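Local coordinates for protein thioesterase (Pseudomonas aeruginosa, PDB 2AV9) that probably hydrolyses fatty acyl-CoA thioesters, as a hotdog-fold member of the 4-hydroxybenzoyl-CoA thioesterase family, at residues Gln97-Leu102 with Ala113-His118. Residues are numbered along the deposited sequence; the frame is centred on the assembly and turned at random.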
# COMPACT_ATOMS: atom_id res chain seq x y z
N GLN A 97 -14.23 20.61 -3.97
CA GLN A 97 -14.31 19.90 -2.70
C GLN A 97 -15.28 18.74 -2.89
O GLN A 97 -16.43 18.91 -3.25
CB GLN A 97 -14.75 20.82 -1.55
CG GLN A 97 -14.79 20.11 -0.20
CD GLN A 97 -15.47 20.87 0.95
OE1 GLN A 97 -15.17 22.03 1.20
NE2 GLN A 97 -16.38 20.21 1.66
N TYR A 98 -14.80 17.53 -2.65
CA TYR A 98 -15.63 16.34 -2.80
C TYR A 98 -16.04 15.87 -1.41
O TYR A 98 -15.26 15.92 -0.45
CB TYR A 98 -14.82 15.19 -3.40
CG TYR A 98 -14.13 15.45 -4.73
CD1 TYR A 98 -12.78 15.73 -4.78
CD2 TYR A 98 -14.82 15.40 -5.93
CE1 TYR A 98 -12.14 15.93 -5.97
CE2 TYR A 98 -14.17 15.61 -7.14
CZ TYR A 98 -12.82 15.86 -7.17
OH TYR A 98 -12.11 16.09 -8.34
N GLU A 99 -17.25 15.34 -1.33
CA GLU A 99 -17.68 14.64 -0.14
C GLU A 99 -17.87 13.18 -0.46
O GLU A 99 -18.51 12.84 -1.46
CB GLU A 99 -19.01 15.20 0.35
CG GLU A 99 -18.94 16.71 0.62
CD GLU A 99 -18.96 17.02 2.10
OE1 GLU A 99 -18.90 16.06 2.91
OE2 GLU A 99 -19.03 18.23 2.41
N LEU A 100 -17.31 12.32 0.39
CA LEU A 100 -17.33 10.87 0.15
C LEU A 100 -17.79 10.13 1.40
O LEU A 100 -17.58 10.59 2.53
CB LEU A 100 -15.95 10.36 -0.25
CG LEU A 100 -15.35 10.92 -1.54
CD1 LEU A 100 -14.24 11.86 -1.23
CD2 LEU A 100 -14.82 9.76 -2.37
N ALA A 101 -18.40 8.97 1.17
CA ALA A 101 -18.81 8.12 2.28
C ALA A 101 -18.66 6.67 1.85
O ALA A 101 -18.80 6.33 0.66
CB ALA A 101 -20.21 8.47 2.78
N LEU A 102 -18.31 5.81 2.81
CA LEU A 102 -18.13 4.39 2.52
C LEU A 102 -19.31 3.67 3.14
O LEU A 102 -19.70 3.93 4.28
CB LEU A 102 -16.80 3.87 3.07
CG LEU A 102 -16.47 2.38 2.86
CD1 LEU A 102 -15.00 2.04 2.74
CD2 LEU A 102 -17.05 1.44 3.91
N ALA A 113 -16.96 8.64 6.61
CA ALA A 113 -17.34 9.72 5.70
C ALA A 113 -16.24 10.77 5.77
O ALA A 113 -15.79 11.06 6.87
CB ALA A 113 -18.67 10.38 6.15
N GLY A 114 -15.87 11.37 4.64
CA GLY A 114 -14.98 12.52 4.67
C GLY A 114 -15.01 13.42 3.44
O GLY A 114 -16.00 13.48 2.71
N ARG A 115 -13.92 14.14 3.22
CA ARG A 115 -13.84 15.08 2.11
C ARG A 115 -12.41 15.17 1.62
O ARG A 115 -11.48 14.81 2.32
CB ARG A 115 -14.34 16.50 2.42
CG ARG A 115 -14.18 16.91 3.86
CD ARG A 115 -14.55 18.35 4.12
NE ARG A 115 -15.95 18.65 4.40
CZ ARG A 115 -16.38 19.85 4.81
NH1 ARG A 115 -15.52 20.85 4.99
NH2 ARG A 115 -17.67 20.06 5.07
N PHE A 116 -12.27 15.68 0.40
CA PHE A 116 -10.96 16.09 -0.04
C PHE A 116 -11.12 17.15 -1.09
O PHE A 116 -12.20 17.24 -1.67
CB PHE A 116 -10.12 14.85 -0.36
CG PHE A 116 -10.17 14.29 -1.75
CD1 PHE A 116 -9.47 14.88 -2.80
CD2 PHE A 116 -10.79 13.09 -1.98
CE1 PHE A 116 -9.42 14.31 -4.07
CE2 PHE A 116 -10.77 12.54 -3.26
CZ PHE A 116 -10.07 13.12 -4.31
N VAL A 117 -10.07 17.95 -1.26
CA VAL A 117 -10.02 19.06 -2.20
C VAL A 117 -8.98 18.77 -3.27
O VAL A 117 -7.83 18.48 -2.95
CB VAL A 117 -9.73 20.41 -1.50
CG1 VAL A 117 -9.57 21.58 -2.51
CG2 VAL A 117 -10.83 20.76 -0.51
N HIS A 118 -9.37 18.88 -4.53
CA HIS A 118 -8.41 18.88 -5.64
C HIS A 118 -8.22 20.31 -6.06
O HIS A 118 -9.18 21.08 -6.11
CB HIS A 118 -8.97 18.18 -6.87
CG HIS A 118 -8.55 16.75 -7.01
ND1 HIS A 118 -9.14 15.89 -7.91
CD2 HIS A 118 -7.62 16.01 -6.35
CE1 HIS A 118 -8.60 14.69 -7.81
NE2 HIS A 118 -7.67 14.74 -6.87
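The beta hairpin of strands 95-104 and 112-122, both inner strands of the antiparallel sheet of this hotdog fold, pairs Y98 with F116 and L100 with G114 as hydrogen-bonded pairs. Y98 N to F116 O (2.8 Å) and L100 N to G114 O (2.9 Å) are nearly straight at hydrogen; the return bonds, from F116 N to Y98 O and from G114 N to L100 O, are more bent. On the face turned to helix 35-50, Y98, F116 and H118 form a buried aromatic cluster, with V44 of that helix touching all three. CD1 of Y98 lies over one face of the F116 ring, whose CD2 meets L100 CD1 at 3.7 Å. The edge of the Y98 ring meets the face of H118 in an offset edge-to-face pair, planes 86° apart. Y98 OH and H118 ND1 share a hydrogen bond of 3.0 Å, which ties the two rings together at this edge. On the other face, Q97, E99 and R115 form a polar group. R115 runs alongside E99 in a long salt bridge, OE2 to NH2 3.5 Å, its guanidinium steeply inclined to the carboxylate. Extended from a CG anti to the backbone N (chi1 -178°), Q97 sets its amide NE2 over the centre of that guanidinium, 3.2 Å from R115 CZ.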